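Local atomic coordinates of CG4930 (Drosophila melanogaster, PDB entry 3ISM), a protein that inhibits the nuclease EndoG by binding directly to it in a protein-protein complex. Residues C[107-111]-C[136-140]; C[139-143]-C[167-171]. The protein carries 1 engineered substitution. All blocks are in the same frame, centred on the assembly; numbering follows the deposited sequence. Where two conformers were deposited one is given.

Contact 1: residues C[107-111]-C[136-140]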
loop_
_atom_site.group_PDB
_atom_site.type_symbol
_atom_site.label_atom_id
_atom_site.label_comp_id
_atom_site.label_asym_id
_atom_site.label_seq_id
_atom_site.Cartn_x
_atom_site.Cartn_y
_atom_site.Cartn_z
ATOM N N TYR C 107 17.834 -15.181 29.796
ATOM C CA TYR C 107 18.117 -14.054 30.658
ATOM C C TYR C 107 17.251 -14.112 31.923
ATOM O O TYR C 107 17.745 -13.967 32.987
ATOM C CB TYR C 107 17.937 -12.715 29.944
ATOM C CG TYR C 107 18.284 -11.511 30.781
ATOM C CD1 TYR C 107 19.485 -10.894 30.652
ATOM C CD2 TYR C 107 17.406 -11.001 31.692
ATOM C CE1 TYR C 107 19.804 -9.849 31.393
ATOM C CE2 TYR C 107 17.719 -9.950 32.440
ATOM C CZ TYR C 107 18.918 -9.368 32.296
ATOM O OH TYR C 107 19.250 -8.315 33.040
ATOM N N ASN C 108 15.963 -14.327 31.772
ATOM C CA ASN C 108 15.052 -14.377 32.915
ATOM C C ASN C 108 15.415 -15.430 33.981
ATOM O O ASN C 108 15.263 -15.188 35.188
ATOM C CB ASN C 108 13.591 -14.513 32.443
ATOM C CG ASN C 108 13.073 -13.234 31.787
ATOM O OD1 ASN C 108 13.796 -12.245 31.678
ATOM N ND2 ASN C 108 11.827 -13.251 31.345
ATOM N N GLU C 109 15.909 -16.582 33.540
ATOM C CA GLU C 109 16.318 -17.629 34.477
ATOM C C GLU C 109 17.640 -17.292 35.152
ATOM O O GLU C 109 17.812 -17.539 36.343
ATOM C CB GLU C 109 16.444 -18.966 33.759
ATOM C CG GLU C 109 15.128 -19.476 33.203
ATOM C CD GLU C 109 15.300 -20.713 32.346
ATOM O OE1 GLU C 109 16.455 -21.182 32.178
ATOM O OE2 GLU C 109 14.273 -21.213 31.832
ATOM N N TRP C 110 18.567 -16.731 34.379
ATOM C CA TRP C 110 19.905 -16.445 34.886
ATOM C C TRP C 110 19.925 -15.256 35.855
ATOM O O TRP C 110 20.682 -15.240 36.828
ATOM C CB TRP C 110 20.860 -16.214 33.720
ATOM C CG TRP C 110 22.222 -15.718 34.128
ATOM C CD1 TRP C 110 23.258 -16.463 34.626
ATOM C CD2 TRP C 110 22.699 -14.371 34.043
ATOM N NE1 TRP C 110 24.344 -15.657 34.869
ATOM C CE2 TRP C 110 24.030 -14.370 34.515
ATOM C CE3 TRP C 110 22.128 -13.162 33.616
ATOM C CZ2 TRP C 110 24.796 -13.213 34.574
ATOM C CZ3 TRP C 110 22.901 -12.006 33.671
ATOM C CH2 TRP C 110 24.216 -12.043 34.147
ATOM N N ILE C 111 19.082 -14.267 35.590
ATOM C CA ILE C 111 19.064 -13.071 36.416
ATOM C C ILE C 111 18.611 -13.373 37.858
ATOM O O ILE C 111 19.009 -12.687 38.772
ATOM C CB ILE C 111 18.251 -11.921 35.747
ATOM C CG1 ILE C 111 18.686 -10.559 36.299
ATOM C CG2 ILE C 111 16.731 -12.156 35.845
ATOM C CD1 ILE C 111 20.094 -10.160 35.900
ATOM N N LEU C 136 16.652 -4.113 35.956
ATOM C CA LEU C 136 17.372 -5.108 35.150
ATOM C C LEU C 136 17.035 -6.557 35.490
ATOM O O LEU C 136 17.807 -7.470 35.201
ATOM C CB LEU C 136 18.892 -4.870 35.159
ATOM C CG LEU C 136 19.332 -3.468 34.699
ATOM C CD1 LEU C 136 20.827 -3.258 34.899
ATOM C CD2 LEU C 136 18.909 -3.139 33.250
ATOM N N GLY C 137 15.861 -6.765 36.072
ATOM C CA GLY C 137 15.361 -8.104 36.343
ATOM C C GLY C 137 14.723 -8.690 35.094
ATOM O O GLY C 137 15.023 -8.254 33.991
ATOM N N PRO C 138 13.839 -9.688 35.262
ATOM C CA PRO C 138 13.260 -10.365 34.106
ATOM C C PRO C 138 12.620 -9.425 33.077
ATOM O O PRO C 138 12.015 -8.399 33.430
ATOM C CB PRO C 138 12.202 -11.283 34.733
ATOM C CG PRO C 138 12.733 -11.568 36.103
ATOM C CD PRO C 138 13.335 -10.247 36.532
ATOM N N CYS C 139 12.788 -9.780 31.810
ATOM C CA CYS C 139 12.106 -9.121 30.726
ATOM C C CYS C 139 10.612 -9.424 30.863
ATOM O O CYS C 139 10.240 -10.524 31.293
ATOM C CB CYS C 139 12.623 -9.645 29.379
ATOM S SG CYS C 139 14.463 -9.714 29.258
ATOM N N TRP C 140 9.783 -8.444 30.510
ATOM C CA TRP C 140 8.321 -8.569 30.572
ATOM C C TRP C 140 7.633 -7.580 29.621
ATOM O O TRP C 140 8.297 -6.985 28.777
ATOM C CB TRP C 140 7.803 -8.413 32.015
ATOM C CG TRP C 140 7.938 -7.062 32.657
ATOM C CD1 TRP C 140 9.097 -6.399 32.939
ATOM C CD2 TRP C 140 6.875 -6.243 33.173
ATOM N NE1 TRP C 140 8.821 -5.209 33.578
ATOM C CE2 TRP C 140 7.465 -5.097 33.744
ATOM C CE3 TRP C 140 5.477 -6.366 33.199
ATOM C CZ2 TRP C 140 6.706 -4.068 34.324
ATOM C CZ3 TRP C 140 4.727 -5.354 33.766
ATOM C CH2 TRP C 140 5.342 -4.217 34.324
#
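Residues 107-111 form one turn of helix 104-120, with the backbone bond from Ile111 N to Tyr107 O at 2.9 Å, and 136-140 is an irregular segment of the loop that follows helix 124-132. The two backbones come close: the CA atoms of Asn108 and Pro138 are 4.6 Å apart, those of Ile111 and Gly137 6.2 Å. Pro138 and Cys139 are extended, close to polyproline II, and Cys139 N and O face Asn108. Asn108 uses both ends of its amide on this one residue: OD1 accepts from Cys139 N at 2.7 Å, and ND2 donates to Cys139 O at 3.2 Å. One helical position earlier, Tyr107 OH donates to Leu136 O at 2.7 Å, and Gly137 O lies at the ring edge, 3.5 Å from Tyr107 CE2. Cys139 SG makes an oblique sulfur-aromatic contact with the same ring, 4.8 Å from its centroid. Ile111, a turn further on, adds an apolar touch, its CG2 lying 4.0 Å from Pro138 CD. Helix 81-102 covers the same region: Arg96 hydrogen-bonds Gly137 O, and Tyr95 meets the Tyr107 ring. The contact thus packs the loop on helices of the Ku C-terminal-like domain. In this mostly buried setting, Asn108 and Tyr107 supply hydrogen-bonding partners to main-chain groups outside any sheet, so the loop is held largely through its backbone.

Contact 2: residues C[139-143]-C[167-171]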
loop_
_atom_site.group_PDB
_atom_site.type_symbol
_atom_site.label_atom_id
_atom_site.label_comp_id
_atom_site.label_asym_id
_atom_site.label_seq_id
_atom_site.Cartn_x
_atom_site.Cartn_y
_atom_site.Cartn_z
ATOM N N CYS C 139 12.788 -9.780 31.810
ATOM C CA CYS C 139 12.106 -9.121 30.726
ATOM C C CYS C 139 10.612 -9.424 30.863
ATOM O O CYS C 139 10.240 -10.524 31.293
ATOM C CB CYS C 139 12.623 -9.645 29.379
ATOM S SG CYS C 139 14.463 -9.714 29.258
ATOM N N TRP C 140 9.783 -8.444 30.510
ATOM C CA TRP C 140 8.321 -8.569 30.572
ATOM C C TRP C 140 7.633 -7.580 29.621
ATOM O O TRP C 140 8.297 -6.985 28.777
ATOM C CB TRP C 140 7.803 -8.413 32.015
ATOM C CG TRP C 140 7.938 -7.062 32.657
ATOM C CD1 TRP C 140 9.097 -6.399 32.939
ATOM C CD2 TRP C 140 6.875 -6.243 33.173
ATOM N NE1 TRP C 140 8.821 -5.209 33.578
ATOM C CE2 TRP C 140 7.465 -5.097 33.744
ATOM C CE3 TRP C 140 5.477 -6.366 33.199
ATOM C CZ2 TRP C 140 6.706 -4.068 34.324
ATOM C CZ3 TRP C 140 4.727 -5.354 33.766
ATOM C CH2 TRP C 140 5.342 -4.217 34.324
ATOM N N SER C 141 6.322 -7.372 29.758
ATOM C CA SER C 141 5.624 -6.535 28.764
ATOM C C SER C 141 6.021 -5.049 28.752
ATOM O O SER C 141 5.714 -4.328 27.804
ATOM C CB SER C 141 4.100 -6.702 28.834
ATOM O OG SER C 141 3.596 -6.271 30.076
ATOM N N ARG C 142 6.707 -4.597 29.795
ATOM C CA ARG C 142 7.166 -3.216 29.829
ATOM C C ARG C 142 8.270 -3.011 28.797
ATOM O O ARG C 142 8.365 -1.942 28.196
ATOM C CB ARG C 142 7.661 -2.853 31.231
ATOM C CG ARG C 142 7.874 -1.369 31.509
ATOM C CD ARG C 142 6.603 -0.547 31.424
ATOM N NE ARG C 142 5.511 -1.024 32.273
ATOM C CZ ARG C 142 5.261 -0.588 33.506
ATOM N NH1 ARG C 142 6.040 0.334 34.069
ATOM N NH2 ARG C 142 4.231 -1.082 34.183
ATOM N N ASP C 143 9.075 -4.045 28.577
ATOM C CA ASP C 143 10.276 -3.903 27.760
ATOM C C ASP C 143 10.441 -4.899 26.602
ATOM O O ASP C 143 11.442 -4.840 25.886
ATOM C CB ASP C 143 11.512 -3.931 28.694
ATOM C CG ASP C 143 11.397 -4.996 29.799
ATOM O OD1 ASP C 143 10.979 -6.134 29.491
ATOM O OD2 ASP C 143 11.726 -4.702 30.972
ATOM N N PHE C 167 8.209 -0.251 39.341
ATOM C CA PHE C 167 6.909 -0.225 38.683
ATOM C C PHE C 167 5.741 -0.745 39.529
ATOM O O PHE C 167 4.602 -0.815 39.040
ATOM C CB PHE C 167 6.968 -1.009 37.379
ATOM C CG PHE C 167 7.380 -2.446 37.542
ATOM C CD1 PHE C 167 8.653 -2.853 37.197
ATOM C CD2 PHE C 167 6.486 -3.398 38.016
ATOM C CE1 PHE C 167 9.034 -4.180 37.336
ATOM C CE2 PHE C 167 6.863 -4.727 38.157
ATOM C CZ PHE C 167 8.135 -5.120 37.808
ATOM N N ALA C 168 6.005 -1.128 40.777
ATOM C CA ALA C 168 4.956 -1.723 41.621
ATOM C C ALA C 168 3.728 -0.822 41.757
ATOM O O ALA C 168 2.598 -1.290 41.596
ATOM C CB ALA C 168 5.495 -2.111 42.988
ATOM N N ALA C 169 3.958 0.462 42.040
ATOM C CA ALA C 169 2.862 1.427 42.212
ATOM C C ALA C 169 2.011 1.563 40.955
ATOM O O ALA C 169 0.788 1.653 41.052
ATOM C CB ALA C 169 3.394 2.785 42.649
ATOM N N SER C 170 2.668 1.556 39.788
ATOM C CA SER C 170 1.990 1.628 38.486
ATOM C C SER C 170 1.039 0.459 38.242
ATOM O O SER C 170 -0.049 0.659 37.706
ATOM C CB SER C 170 2.993 1.739 37.323
ATOM O OG SER C 170 3.584 0.482 36.978
ATOM N N LEU C 171 1.437 -0.745 38.644
ATOM C CA LEU C 171 0.589 -1.930 38.460
ATOM C C LEU C 171 -0.676 -1.943 39.307
ATOM O O LEU C 171 -1.716 -2.425 38.848
ATOM C CB LEU C 171 1.369 -3.209 38.712
ATOM C CG LEU C 171 2.378 -3.552 37.627
ATOM C CD1 LEU C 171 3.128 -4.786 38.055
ATOM C CD2 LEU C 171 1.682 -3.739 36.265
#
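Trp140, Phe167 and Arg142 provide most of the buried surface, and they do so across a gap: the nearest CA atoms of the two segments, those of Arg142 and Phe167, are 9.3 Å apart, so the meeting is made by side chains. Trp140 points its indole at the start of helix 168-173. Its CZ2 lies over one face of the Phe167 ring, 3.7 Å from Phe167 CG, with the six-membered ring centroid 4.5 Å from that of Phe167 and the planes inclined at 41°, an oblique aromatic pair. Beyond it, Leu171 CD2 approaches the indole edge, 4.2 Å from Trp140 CH2, while Pro153 and Pro154 also pack on the tryptophan. The indole leaves a beta turn closed by Asp143 N to Trp140 O at 3.0 Å and braced by Trp140 N to Asp143 OD1 at 2.8 Å; the other carboxylate oxygen of Asp143 forms a salt bridge with Arg96 of helix 81-102. Arg142, within the same turn, sends its guanidinium alongside the aromatic pair. Its NH2 donates to Ser170 OG at 3.3 Å, and its NH1 lies 3.7 Å from Phe167 CB. Ser170 OG in turn donates to Phe167 O at 2.6 Å, so the hydroxyl links guanidinium to carbonyl. The turn also reaches the nuclease: Ser141 O accepts a hydrogen bond from Arg134 of the CG8862 chain, and Arg142 packs on Gln130 of that chain. An apolar aromatic pair flanked by one hydrogen bond, Arg142 to Ser170, thus joins the short helix to a turn that itself touches the inhibited enzyme.

From the N terminus, the chain runs along helix 104-120, turns through helix 124-132 and comes back over helix 104-120 at 136-140, so contact 1 closes a largely helical loop. Contact 2 closes the next one, from 139-143 through a span without helix or strand to helix 168-173. The two loops follow one another, overlapping at Cys139 and Trp140, and neither encloses the other. At the overlap the work is divided: Cys139 faces the helical bundle of the Ku C-terminal-like domain, whereas the Trp140 side chain serves contact 2. The centres of contact 1 and contact 2 are about 13 Å apart, and together they connect that bundle, by way of the loop, to helix 168-173.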